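Local coordinates for protein ornithine carbamoyltransferase (Giardia intestinalis, PDB 3GRF) that probably transfers the carbamoyl group of carbamoyl phosphate to ornithine or, in arginine degradation, runs this reaction in reverse, at residues Met114-Met117 against Ala118-Ala121; Phe155-Gly158 against Phe159-Ile162; Glu204-Asp207 against Glu208-Ile212; Asn309-His312 against Ser313-Val317. All blocks are in the same frame, centred on the assembly; numbering follows the deposited sequence.

Contact 1 of 4, residues Met114-Met117 against Ala118-Ala121; sequences MREM and AQHA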
ATOM      1  N   MET A 114       8.746  -2.822 -20.854  1.00 43.66           N
ATOM      2  CA  MET A 114       7.704  -3.805 -20.584  1.00 40.04           C
ATOM      3  C   MET A 114       8.068  -5.183 -21.104  1.00 38.32           C
ATOM      4  O   MET A 114       7.857  -6.200 -20.410  1.00 36.24           O
ATOM      5  CB  MET A 114       6.371  -3.329 -21.186  1.00 40.47           C
ATOM      6  CG  MET A 114       5.185  -4.205 -20.831  1.00 35.27           C
ATOM      7  SD  MET A 114       4.786  -4.035 -19.092  1.00 38.69           S
ATOM      8  CE  MET A 114       4.719  -5.739 -18.560  1.00 33.27           C
ATOM      9  N   ARG A 115       8.579  -5.214 -22.333  1.00 38.92           N
ATOM     10  CA  ARG A 115       9.065  -6.432 -22.992  1.00 37.33           C
ATOM     11  C   ARG A 115      10.300  -7.019 -22.350  1.00 36.21           C
ATOM     12  O   ARG A 115      10.426  -8.238 -22.272  1.00 37.14           O
ATOM     13  CB  ARG A 115       9.427  -6.151 -24.445  1.00 43.76           C
ATOM     14  CG  ARG A 115       8.309  -6.435 -25.424  1.00 57.63           C
ATOM     15  CD  ARG A 115       8.414  -5.449 -26.573  1.00 70.25           C
ATOM     16  NE  ARG A 115       7.256  -5.472 -27.468  1.00 68.15           N
ATOM     17  CZ  ARG A 115       7.179  -4.788 -28.608  1.00 74.59           C
ATOM     18  NH1 ARG A 115       8.194  -4.024 -28.999  1.00 68.81           N
ATOM     19  NH2 ARG A 115       6.083  -4.865 -29.361  1.00 71.92           N
ATOM     20  N   GLU A 116      11.224  -6.141 -21.951  1.00 33.07           N
ATOM     21  CA  GLU A 116      12.432  -6.498 -21.220  1.00 34.64           C
ATOM     22  C   GLU A 116      12.064  -7.204 -19.907  1.00 42.15           C
ATOM     23  O   GLU A 116      12.504  -8.338 -19.643  1.00 36.53           O
ATOM     24  CB  GLU A 116      13.271  -5.202 -21.061  1.00 52.48           C
ATOM     25  CG  GLU A 116      14.469  -5.121 -20.077  1.00 57.55           C
ATOM     26  CD  GLU A 116      15.526  -6.196 -20.241  1.00 58.93           C
ATOM     27  OE1 GLU A 116      16.714  -5.881 -20.035  1.00 65.41           O
ATOM     28  OE2 GLU A 116      15.179  -7.360 -20.525  1.00 71.22           O
ATOM     29  N   MET A 117      11.190  -6.571 -19.120  1.00 37.40           N
ATOM     30  CA  MET A 117      10.746  -7.141 -17.846  1.00 36.01           C
ATOM     31  C   MET A 117      10.088  -8.490 -18.046  1.00 37.78           C
ATOM     32  O   MET A 117      10.482  -9.481 -17.429  1.00 36.87           O
ATOM     33  CB  MET A 117       9.760  -6.212 -17.152  1.00 33.57           C
ATOM     34  CG  MET A 117       9.355  -6.713 -15.776  1.00 44.72           C
ATOM     35  SD  MET A 117       7.924  -5.806 -15.126  1.00 41.83           S
ATOM     36  CE  MET A 117       8.779  -4.324 -14.598  1.00 36.25           C
ATOM     37  N   ALA A 118       9.071  -8.520 -18.903  1.00 38.13           N
ATOM     38  CA  ALA A 118       8.413  -9.765 -19.261  1.00 38.09           C
ATOM     39  C   ALA A 118       9.419 -10.836 -19.753  1.00 39.63           C
ATOM     40  O   ALA A 118       9.296 -12.006 -19.402  1.00 38.17           O
ATOM     41  CB  ALA A 118       7.314  -9.505 -20.310  1.00 35.66           C
ATOM     42  N   GLN A 119      10.409 -10.444 -20.556  1.00 38.21           N
ATOM     43  CA  GLN A 119      11.398 -11.401 -21.104  1.00 47.73           C
ATOM     44  C   GLN A 119      11.920 -12.324 -20.011  1.00 46.47           C
ATOM     45  O   GLN A 119      11.910 -13.559 -20.157  1.00 39.76           O
ATOM     46  CB  GLN A 119      12.571 -10.638 -21.728  1.00 57.35           C
ATOM     47  CG  GLN A 119      13.249 -11.261 -22.939  1.00 68.47           C
ATOM     48  CD  GLN A 119      13.748 -10.175 -23.901  1.00 79.35           C
ATOM     49  OE1 GLN A 119      12.979  -9.641 -24.723  1.00 76.31           O
ATOM     50  NE2 GLN A 119      15.032  -9.818 -23.778  1.00 81.16           N
ATOM     51  N   HIS A 120      12.336 -11.724 -18.892  1.00 35.44           N
ATOM     52  CA  HIS A 120      13.049 -12.483 -17.838  1.00 36.77           C
ATOM     53  C   HIS A 120      12.148 -12.958 -16.717  1.00 27.59           C
ATOM     54  O   HIS A 120      12.577 -13.715 -15.870  1.00 32.98           O
ATOM     55  CB  HIS A 120      14.152 -11.640 -17.219  1.00 35.77           C
ATOM     56  CG  HIS A 120      15.077 -11.050 -18.222  1.00 42.23           C
ATOM     57  ND1 HIS A 120      16.097 -11.766 -18.800  1.00 39.56           N
ATOM     58  CD2 HIS A 120      15.132  -9.810 -18.754  1.00 49.89           C
ATOM     59  CE1 HIS A 120      16.748 -10.987 -19.644  1.00 48.68           C
ATOM     60  NE2 HIS A 120      16.184  -9.794 -19.637  1.00 50.14           N
ATOM     61  N   ALA A 121      10.913 -12.467 -16.711  1.00 25.83           N
ATOM     62  CA  ALA A 121       9.941 -12.809 -15.699  1.00 32.31           C
ATOM     63  C   ALA A 121       9.430 -14.220 -15.931  1.00 35.18           C
ATOM     64  O   ALA A 121       9.271 -14.677 -17.055  1.00 42.94           O
ATOM     65  CB  ALA A 121       8.814 -11.805 -15.698  1.00 17.14           C
TER
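Glu116 and His120, one turn apart on helix 111-120, meet side chain to side chain: the carboxylate comes in at the edge of the imidazole, its plane turned 54° from that of the ring. His120 NE2 donates to Glu116 OE2 at 2.8 Å, but the N-H points well off the oxygen, so the hydrogen bond is weak although the distance is short. Glu116 gets there because CG lies anti to the backbone N (chi1 167°) and the chain then bends at chi2, folding the carboxylate back toward the C-terminal end of the helix. Over one face of the imidazole, near its rim, sits CB of Gln119. The i to i+4 pairing lies on the last turn of the helix in the beta-alpha-beta crossover from strand 103-107 to strand 125-127, within the carbamoyl phosphate domain. Here the backbone bonding frays: Ala118 N to Met114 O (3.0 Å) and Gln119 N to Arg115 O (2.8 Å) are sound, whereas Ala121 N reaches Met117 O only weakly at 3.1 Å, and Ala121 leaves helical geometry. Met114 and Met117 turn to the sheet, Met117 packing on Cys104 and Ala106 of strand 103-107 and on Phe97 of helix 90-97.

Contact 2 of 4, residues Phe155-Gly158 against Phe159-Ile162; sequences FSNG and FKGI
Phe155 to Gly158 form a type I beta turn, closed by Gly158 N to Phe155 O at 3.1 Å, and the chain then coils through Phe159 to Gly161 with helical torsions but without regular helical bonding. The turn brings Phe155 and Phe159 together as a T-shaped, edge-to-face pair: ring centroids lie 5.1 Å apart and the planes stand at 88°. The rim atom Phe155 CZ points at the middle of the Phe159 face and comes within 3.8 Å of Phe159 CD1. With CG anti to the carbonyl carbon (chi1 -69°), the Phe159 ring stands beside its own backbone N, on the side where Phe155 CZ approaches. Gly158 CA lies 3.5 Å above the plane of the Phe155 ring, over its centre, so the ring of Phe155 covers the glycine with a face while using its edge on Phe159. Across the backbone, Gly161 N makes a weak hydrogen bond to Asn157 O at 3.3 Å, while the aliphatic CB of Lys160 rests against the same oxygen at 3.2 Å. Both phenyl rings also touch Lys146 of helix 135-151, and Ile162 reaches Phe149 there. The whole is a compact connecting loop, a beta turn followed by a helix-like coil, that leads from helix 135-151 into strand 164-167 of the parallel sheet of the ornithine-binding domain.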
ATOM      1  N   PHE A 155     -28.126  -7.940 -28.619  1.00 32.81           N
ATOM      2  CA  PHE A 155     -26.936  -8.821 -28.707  1.00 37.27           C
ATOM      3  C   PHE A 155     -27.227 -10.220 -29.274  1.00 33.60           C
ATOM      4  O   PHE A 155     -26.476 -11.170 -29.004  1.00 37.07           O
ATOM      5  CB  PHE A 155     -26.256  -8.956 -27.332  1.00 32.83           C
ATOM      6  CG  PHE A 155     -24.734  -9.144 -27.389  1.00 32.57           C
ATOM      7  CD1 PHE A 155     -23.898  -8.100 -27.786  1.00 32.15           C
ATOM      8  CD2 PHE A 155     -24.151 -10.352 -27.008  1.00 29.27           C
ATOM      9  CE1 PHE A 155     -22.514  -8.262 -27.820  1.00 22.74           C
ATOM     10  CE2 PHE A 155     -22.742 -10.511 -27.015  1.00 33.69           C
ATOM     11  CZ  PHE A 155     -21.931  -9.465 -27.431  1.00 25.79           C
ATOM     12  N   SER A 156     -28.295 -10.356 -30.060  1.00 30.86           N
ATOM     13  CA  SER A 156     -28.564 -11.634 -30.759  1.00 30.09           C
ATOM     14  C   SER A 156     -27.442 -12.032 -31.695  1.00 31.64           C
ATOM     15  O   SER A 156     -27.098 -13.219 -31.815  1.00 35.05           O
ATOM     16  CB  SER A 156     -29.851 -11.547 -31.569  1.00 29.01           C
ATOM     17  OG  SER A 156     -30.950 -11.537 -30.705  1.00 43.05           O
ATOM     18  N   ASN A 157     -26.873 -11.141 -32.383  1.00 27.43           N
ATOM     19  CA  ASN A 157     -25.727 -11.305 -33.287  1.00 30.57           C
ATOM     20  C   ASN A 157     -24.357 -11.100 -32.625  1.00 32.26           C
ATOM     21  O   ASN A 157     -23.357 -10.884 -33.308  1.00 31.34           O
ATOM     22  CB  ASN A 157     -25.888 -10.495 -34.587  1.00 30.51           C
ATOM     23  CG  ASN A 157     -25.008 -11.025 -35.733  1.00 36.13           C
ATOM     24  OD1 ASN A 157     -24.614 -12.188 -35.733  1.00 33.17           O
ATOM     25  ND2 ASN A 157     -24.653 -10.151 -36.676  1.00 40.63           N
ATOM     26  N   GLY A 158     -24.342 -11.143 -31.271  1.00 32.00           N
ATOM     27  CA  GLY A 158     -23.108 -11.071 -30.530  1.00 27.67           C
ATOM     28  C   GLY A 158     -22.343  -9.805 -30.873  1.00 28.71           C
ATOM     29  O   GLY A 158     -22.961  -8.816 -31.228  1.00 31.52           O
ATOM     30  N   PHE A 159     -21.015  -9.866 -30.771  1.00 25.30           N
ATOM     31  CA  PHE A 159     -20.121  -8.778 -31.208  1.00 26.63           C
ATOM     32  C   PHE A 159     -20.139  -8.613 -32.729  1.00 32.89           C
ATOM     33  O   PHE A 159     -19.899  -7.524 -33.263  1.00 36.10           O
ATOM     34  CB  PHE A 159     -18.683  -9.023 -30.728  1.00 21.39           C
ATOM     35  CG  PHE A 159     -18.497  -8.910 -29.236  1.00 34.03           C
ATOM     36  CD1 PHE A 159     -18.280 -10.049 -28.460  1.00 27.26           C
ATOM     37  CD2 PHE A 159     -18.509  -7.661 -28.594  1.00 34.06           C
ATOM     38  CE1 PHE A 159     -18.111  -9.948 -27.075  1.00 34.66           C
ATOM     39  CE2 PHE A 159     -18.347  -7.565 -27.218  1.00 28.33           C
ATOM     40  CZ  PHE A 159     -18.153  -8.708 -26.462  1.00 29.77           C
ATOM     41  N   LYS A 160     -20.466  -9.691 -33.431  1.00 34.34           N
ATOM     42  CA  LYS A 160     -20.434  -9.694 -34.884  1.00 37.57           C
ATOM     43  C   LYS A 160     -21.206  -8.547 -35.530  1.00 37.67           C
ATOM     44  O   LYS A 160     -20.743  -8.005 -36.528  1.00 40.15           O
ATOM     45  CB  LYS A 160     -20.938 -11.025 -35.424  1.00 37.32           C
ATOM     46  CG  LYS A 160     -20.280 -12.222 -34.782  1.00 44.21           C
ATOM     47  CD  LYS A 160     -18.948 -12.446 -35.400  1.00 33.70           C
ATOM     48  CE  LYS A 160     -18.004 -13.164 -34.451  1.00 55.68           C
ATOM     49  NZ  LYS A 160     -18.502 -14.489 -33.956  1.00 59.93           N
ATOM     50  N   GLY A 161     -22.365  -8.194 -34.958  1.00 40.92           N
ATOM     51  CA  GLY A 161     -23.279  -7.178 -35.505  1.00 38.22           C
ATOM     52  C   GLY A 161     -23.030  -5.759 -35.019  1.00 36.37           C
ATOM     53  O   GLY A 161     -23.607  -4.805 -35.546  1.00 33.87           O
ATOM     54  N   ILE A 162     -22.172  -5.614 -34.006  1.00 39.35           N
ATOM     55  CA  ILE A 162     -21.917  -4.304 -33.407  1.00 33.47           C
ATOM     56  C   ILE A 162     -20.855  -3.626 -34.240  1.00 31.01           C
ATOM     57  O   ILE A 162     -19.704  -4.071 -34.238  1.00 29.27           O
ATOM     58  CB  ILE A 162     -21.423  -4.370 -31.925  1.00 34.31           C
ATOM     59  CG1 ILE A 162     -22.367  -5.184 -31.066  1.00 30.93           C
ATOM     60  CG2 ILE A 162     -21.419  -2.959 -31.310  1.00 20.90           C
ATOM     61  CD1 ILE A 162     -23.819  -4.792 -31.275  1.00 40.94           C
TER

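Contact 3 of 4, residues Glu204-Asp207 against Glu208-Ile212; sequences EVID and ECEEI
Residues Glu204-Asp207 run straight on into Glu208-Ile212 as regular alpha helix, with four successive i to i+4 bonds crossing the junction, from Glu208 N to Glu204 O at 3.0 Å through to Glu211 N to Asp207 O at 2.9 Å. Among the side chains, Ile206 and Glu210 lie alongside each other and point the same way, with Ile206 CG2 4.0 Å from Glu210 OE1. Ile206 CG2 lies beside its own carbonyl carbon, toward the next turn, while Glu210 CG, anti to its carbonyl carbon (chi1 -65°), is turned back toward the preceding one. Asp207 OD1 and Glu210 OE1 stay 5.0 Å apart. One water spans them, donating to Asp207 OD1 at 2.8 Å and to Glu210 OE1 at 2.5 Å. Such sharing would be expected to ease the repulsion between two acids, and Asp207 OD2 also has a salt bridge to Lys203. This is the amphipathic helix of a beta-alpha-beta crossover, strand 188-192 to strand 221-225, in the Rossmann-like ornithine-binding domain. Its inner side carries Val205, packed on Tyr176 and Met179 of helix 173-185, and Cys209, packed on Ile222 of strand 221-225. Glu208, anti at chi1 (172°) and extended, stretches away from the helix to Arg180, which salt-bridges OE1, and to Ser14, which bonds OE2. Cys209 SG turns back toward its own helix, 3.3 Å from Val205 O.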
ATOM      1  N   GLU A 204       2.001  -1.705 -39.194  1.00 38.31           N
ATOM      2  CA  GLU A 204       2.264  -2.920 -38.464  1.00 37.12           C
ATOM      3  C   GLU A 204       1.010  -3.400 -37.732  1.00 36.81           C
ATOM      4  O   GLU A 204       0.707  -4.604 -37.704  1.00 30.20           O
ATOM      5  CB  GLU A 204       3.505  -2.765 -37.559  1.00 40.47           C
ATOM      6  CG  GLU A 204       3.284  -2.502 -36.072  1.00 44.61           C
ATOM      7  CD  GLU A 204       4.306  -3.213 -35.184  1.00 55.77           C
ATOM      8  OE1 GLU A 204       4.029  -4.356 -34.719  1.00 58.62           O
ATOM      9  OE2 GLU A 204       5.389  -2.623 -34.943  1.00 56.62           O
ATOM     10  N   VAL A 205       0.252  -2.439 -37.213  1.00 31.32           N
ATOM     11  CA  VAL A 205      -0.919  -2.715 -36.374  1.00 32.50           C
ATOM     12  C   VAL A 205      -2.097  -3.152 -37.277  1.00 31.81           C
ATOM     13  O   VAL A 205      -2.771  -4.146 -37.005  1.00 26.99           O
ATOM     14  CB  VAL A 205      -1.244  -1.489 -35.446  1.00 38.79           C
ATOM     15  CG1 VAL A 205      -2.584  -1.629 -34.791  1.00 32.23           C
ATOM     16  CG2 VAL A 205      -0.127  -1.289 -34.397  1.00 23.97           C
ATOM     17  N   ILE A 206      -2.300  -2.447 -38.383  1.00 30.72           N
ATOM     18  CA  ILE A 206      -3.269  -2.843 -39.416  1.00 29.14           C
ATOM     19  C   ILE A 206      -2.976  -4.274 -39.906  1.00 25.83           C
ATOM     20  O   ILE A 206      -3.876  -5.145 -39.886  1.00 29.06           O
ATOM     21  CB  ILE A 206      -3.264  -1.850 -40.595  1.00 38.39           C
ATOM     22  CG1 ILE A 206      -3.457  -0.420 -40.098  1.00 36.00           C
ATOM     23  CG2 ILE A 206      -4.365  -2.184 -41.590  1.00 35.54           C
ATOM     24  CD1 ILE A 206      -3.013   0.676 -41.145  1.00 38.25           C
ATOM     25  N   ASP A 207      -1.719  -4.550 -40.263  1.00 27.09           N
ATOM     26  CA  ASP A 207      -1.292  -5.905 -40.689  1.00 31.35           C
ATOM     27  C   ASP A 207      -1.570  -7.007 -39.660  1.00 38.62           C
ATOM     28  O   ASP A 207      -2.119  -8.066 -39.999  1.00 37.49           O
ATOM     29  CB  ASP A 207       0.208  -5.944 -41.019  1.00 33.91           C
ATOM     30  CG  ASP A 207       0.568  -5.121 -42.251  1.00 35.22           C
ATOM     31  OD1 ASP A 207      -0.347  -4.592 -42.929  1.00 43.95           O
ATOM     32  OD2 ASP A 207       1.775  -5.012 -42.542  1.00 38.28           O
ATOM     33  N   GLU A 208      -1.179  -6.774 -38.410  1.00 34.54           N
ATOM     34  CA  GLU A 208      -1.545  -7.716 -37.334  1.00 38.15           C
ATOM     35  C   GLU A 208      -3.027  -8.002 -37.320  1.00 32.28           C
ATOM     36  O   GLU A 208      -3.461  -9.161 -37.159  1.00 32.81           O
ATOM     37  CB  GLU A 208      -1.126  -7.193 -35.955  1.00 27.27           C
ATOM     38  CG  GLU A 208      -1.674  -8.052 -34.793  1.00 39.82           C
ATOM     39  CD  GLU A 208      -1.057  -7.714 -33.450  1.00 38.61           C
ATOM     40  OE1 GLU A 208      -0.847  -6.510 -33.186  1.00 37.58           O
ATOM     41  OE2 GLU A 208      -0.797  -8.649 -32.657  1.00 42.27           O
ATOM     42  N   CYS A 209      -3.823  -6.948 -37.432  1.00 30.05           N
ATOM     43  CA  CYS A 209      -5.271  -7.146 -37.356  1.00 27.67           C
ATOM     44  C   CYS A 209      -5.817  -7.928 -38.527  1.00 31.45           C
ATOM     45  O   CYS A 209      -6.707  -8.785 -38.360  1.00 26.14           O
ATOM     46  CB  CYS A 209      -6.027  -5.830 -37.218  1.00 28.23           C
ATOM     47  SG  CYS A 209      -5.694  -5.017 -35.697  1.00 32.44           S
ATOM     48  N   GLU A 210      -5.317  -7.640 -39.721  1.00 27.88           N
ATOM     49  CA  GLU A 210      -5.864  -8.309 -40.897  1.00 30.25           C
ATOM     50  C   GLU A 210      -5.424  -9.786 -40.914  1.00 37.15           C
ATOM     51  O   GLU A 210      -6.191 -10.674 -41.275  1.00 43.12           O
ATOM     52  CB  GLU A 210      -5.546  -7.508 -42.158  1.00 31.49           C
ATOM     53  CG  GLU A 210      -6.277  -6.142 -42.076  1.00 38.48           C
ATOM     54  CD  GLU A 210      -6.239  -5.323 -43.354  1.00 46.91           C
ATOM     55  OE1 GLU A 210      -5.185  -5.284 -44.032  1.00 48.18           O
ATOM     56  OE2 GLU A 210      -7.271  -4.685 -43.663  1.00 44.74           O
ATOM     57  N   GLU A 211      -4.222 -10.046 -40.413  1.00 38.30           N
ATOM     58  CA  GLU A 211      -3.776 -11.399 -40.133  1.00 41.33           C
ATOM     59  C   GLU A 211      -4.546 -12.139 -39.042  1.00 43.08           C
ATOM     60  O   GLU A 211      -4.761 -13.355 -39.176  1.00 34.86           O
ATOM     61  CB  GLU A 211      -2.298 -11.416 -39.785  1.00 48.45           C
ATOM     62  CG  GLU A 211      -1.785 -12.807 -39.447  1.00 59.81           C
ATOM     63  CD  GLU A 211      -0.390 -12.792 -38.883  1.00 71.69           C
ATOM     64  OE1 GLU A 211       0.037 -13.854 -38.365  1.00 77.72           O
ATOM     65  OE2 GLU A 211       0.273 -11.720 -38.948  1.00 77.90           O
ATOM     66  N   ILE A 212      -4.942 -11.475 -37.947  1.00 36.90           N
ATOM     67  CA  ILE A 212      -5.676 -12.260 -36.958  1.00 37.42           C
ATOM     68  C   ILE A 212      -7.055 -12.592 -37.490  1.00 30.54           C
ATOM     69  O   ILE A 212      -7.558 -13.684 -37.264  1.00 32.05           O
ATOM     70  CB  ILE A 212      -5.696 -11.714 -35.482  1.00 37.40           C
ATOM     71  CG1 ILE A 212      -7.030 -11.071 -35.145  1.00 32.77           C
ATOM     72  CG2 ILE A 212      -4.516 -10.777 -35.156  1.00 48.54           C
ATOM     73  CD1 ILE A 212      -8.042 -12.017 -34.841  1.00 29.63           C
TER
HETATM   74  O   HOH W   1      -2.831  -5.802 -43.580  1.00 48.81           O

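Contact 4 of 4, residues Asn309-His312 against Ser313-Val317; sequences NRLH and SAMAV
Ser313 grips the carbonyl of Asn309 twice: both its backbone N, at 3.0 Å, and its hydroxyl OG, at 2.5 Å, donate to Asn309 O. The hydroxyl can do so because OG sits between the backbone N and the carbonyl carbon (chi1 54°), folded back over the preceding turn, where Ser313 OG also lies 3.1 Å from Arg310 O. The hydrogen bond from Ser313 N is nearly straight, with 166° at the hydrogen. Further along, Met315 N bonds to Leu311 O in the carbonyl plane and Ala316 N to His312 O. Ala314 N divides itself, bonding to Arg310 O and more weakly to Leu311 O. A serine hydroxyl bonded back to the carbonyl four residues earlier is a familiar way of burying a polar side chain in a helix, and here it lies within the long helix 303-322, packed among helices 18-33 and 56-69 of the carbamoyl phosphate domain and the helix 135-151 that leads out of it. Asn309 and Arg310 are held by polar partners: Asn309 ND2 bonds to Thr144 and Glu147, its OD1 to Lys32, and Arg310 NH2 to Thr58. Outward from these bonds, His312 and Met315 lie side by side, and the methyl Met315 CE comes in at the edge of the imidazole, 3.6 Å from His312 ND1. The bend at chi3 (-42°) of Met315 turns that methyl back toward the histidine. Leu311 CD1 is 4.2 Å from Met315 CG, the two side chains running obliquely to each other, and Leu311 and Arg310 also pack on Met100 of a neighbouring subunit.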
ATOM      1  N   ASN A 309     -16.072  -0.770 -14.756  1.00 33.54           N
ATOM      2  CA  ASN A 309     -15.869  -2.126 -15.315  1.00 26.70           C
ATOM      3  C   ASN A 309     -14.385  -2.501 -15.430  1.00 19.27           C
ATOM      4  O   ASN A 309     -14.042  -3.664 -15.643  1.00 31.70           O
ATOM      5  CB  ASN A 309     -16.562  -2.268 -16.690  1.00 25.79           C
ATOM      6  CG  ASN A 309     -18.067  -2.482 -16.561  1.00 30.16           C
ATOM      7  OD1 ASN A 309     -18.557  -3.019 -15.559  1.00 30.85           O
ATOM      8  ND2 ASN A 309     -18.808  -2.097 -17.583  1.00 30.27           N
ATOM      9  N   ARG A 310     -13.491  -1.534 -15.240  1.00 26.63           N
ATOM     10  CA  ARG A 310     -12.071  -1.812 -15.065  1.00 23.31           C
ATOM     11  C   ARG A 310     -11.877  -2.807 -13.949  1.00 23.14           C
ATOM     12  O   ARG A 310     -11.022  -3.697 -14.052  1.00 23.89           O
ATOM     13  CB  ARG A 310     -11.241  -0.540 -14.783  1.00 21.83           C
ATOM     14  CG  ARG A 310     -11.055   0.399 -16.002  1.00 22.11           C
ATOM     15  CD  ARG A 310     -10.359  -0.335 -17.179  1.00 17.97           C
ATOM     16  NE  ARG A 310      -8.978  -0.650 -16.786  1.00 25.50           N
ATOM     17  CZ  ARG A 310      -7.959   0.224 -16.751  1.00 35.58           C
ATOM     18  NH1 ARG A 310      -8.108   1.476 -17.177  1.00 32.42           N
ATOM     19  NH2 ARG A 310      -6.771  -0.161 -16.306  1.00 29.01           N
ATOM     20  N   LEU A 311     -12.710  -2.694 -12.917  1.00 31.38           N
ATOM     21  CA  LEU A 311     -12.621  -3.552 -11.733  1.00 27.02           C
ATOM     22  C   LEU A 311     -12.874  -5.003 -12.116  1.00 30.51           C
ATOM     23  O   LEU A 311     -12.044  -5.870 -11.906  1.00 28.09           O
ATOM     24  CB  LEU A 311     -13.580  -3.074 -10.597  1.00 22.16           C
ATOM     25  CG  LEU A 311     -13.812  -4.101  -9.439  1.00 24.45           C
ATOM     26  CD1 LEU A 311     -12.506  -4.507  -8.714  1.00 23.03           C
ATOM     27  CD2 LEU A 311     -14.883  -3.735  -8.470  1.00 24.84           C
ATOM     28  N   HIS A 312     -14.064  -5.271 -12.627  1.00 29.24           N
ATOM     29  CA  HIS A 312     -14.451  -6.642 -12.922  1.00 28.15           C
ATOM     30  C   HIS A 312     -13.626  -7.271 -14.054  1.00 25.82           C
ATOM     31  O   HIS A 312     -13.323  -8.446 -14.044  1.00 18.86           O
ATOM     32  CB  HIS A 312     -15.938  -6.634 -13.284  1.00 32.09           C
ATOM     33  CG  HIS A 312     -16.771  -5.814 -12.348  1.00 24.35           C
ATOM     34  ND1 HIS A 312     -16.923  -6.135 -11.016  1.00 17.55           N
ATOM     35  CD2 HIS A 312     -17.441  -4.655 -12.538  1.00 24.15           C
ATOM     36  CE1 HIS A 312     -17.689  -5.230 -10.440  1.00 24.56           C
ATOM     37  NE2 HIS A 312     -18.023  -4.325 -11.347  1.00 24.34           N
ATOM     38  N   SER A 313     -13.277  -6.493 -15.068  1.00 23.40           N
ATOM     39  CA  SER A 313     -12.375  -7.016 -16.123  1.00 22.18           C
ATOM     40  C   SER A 313     -10.946  -7.273 -15.610  1.00 25.24           C
ATOM     41  O   SER A 313     -10.211  -8.101 -16.148  1.00 27.34           O
ATOM     42  CB  SER A 313     -12.384  -6.050 -17.277  1.00 25.38           C
ATOM     43  OG  SER A 313     -12.054  -4.763 -16.782  1.00 24.77           O
ATOM     44  N   ALA A 314     -10.571  -6.587 -14.546  1.00 24.68           N
ATOM     45  CA  ALA A 314      -9.263  -6.809 -13.940  1.00 22.69           C
ATOM     46  C   ALA A 314      -9.296  -8.098 -13.178  1.00 27.32           C
ATOM     47  O   ALA A 314      -8.329  -8.850 -13.244  1.00 25.89           O
ATOM     48  CB  ALA A 314      -8.850  -5.639 -13.014  1.00 26.58           C
ATOM     49  N   MET A 315     -10.395  -8.365 -12.451  1.00 27.20           N
ATOM     50  CA  MET A 315     -10.479  -9.571 -11.630  1.00 27.16           C
ATOM     51  C   MET A 315     -10.404 -10.789 -12.546  1.00 28.43           C
ATOM     52  O   MET A 315      -9.867 -11.832 -12.160  1.00 29.37           O
ATOM     53  CB  MET A 315     -11.803  -9.644 -10.849  1.00 24.91           C
ATOM     54  CG  MET A 315     -12.123  -8.484  -9.901  1.00 29.38           C
ATOM     55  SD  MET A 315     -13.784  -8.536  -9.168  1.00 29.91           S
ATOM     56  CE  MET A 315     -14.812  -9.020 -10.542  1.00 45.08           C
ATOM     57  N   ALA A 316     -10.999 -10.672 -13.732  1.00 33.02           N
ATOM     58  CA  ALA A 316     -11.049 -11.767 -14.703  1.00 25.00           C
ATOM     59  C   ALA A 316      -9.684 -12.007 -15.255  1.00 21.22           C
ATOM     60  O   ALA A 316      -9.213 -13.125 -15.348  1.00 20.42           O
ATOM     61  CB  ALA A 316     -12.034 -11.455 -15.834  1.00 23.19           C
ATOM     62  N   VAL A 317      -9.011 -10.950 -15.690  1.00 24.57           N
ATOM     63  CA  VAL A 317      -7.681 -11.139 -16.215  1.00 23.28           C
ATOM     64  C   VAL A 317      -6.657 -11.714 -15.229  1.00 24.71           C
ATOM     65  O   VAL A 317      -5.909 -12.635 -15.573  1.00 33.19           O
ATOM     66  CB  VAL A 317      -7.145  -9.796 -16.738  1.00 28.19           C
ATOM     67  CG1 VAL A 317      -5.727  -9.964 -17.128  1.00 23.13           C
ATOM     68  CG2 VAL A 317      -8.029  -9.323 -17.909  1.00 22.22           C
TER

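From the N terminus the four contacts follow one another in series; none nests in or crosses another, and each is local, within a helix or, in contact 2, a turn, and closes no long loop. Contact 1 ends the helix between two strands of the carbamoyl phosphate domain. After helix 135-151, contact 2 makes the bend that feeds the first strand of the second sheet, and contact 3 occupies a crossover helix of that sheet. Contact 4 then brings the late helix 303-322 back against helices of the first domain, so the chain ends by tying the two halves together. Contacts 1 and 3 approach most closely, their nearest atoms about 6 Å apart, and Phe132 touches residues of both.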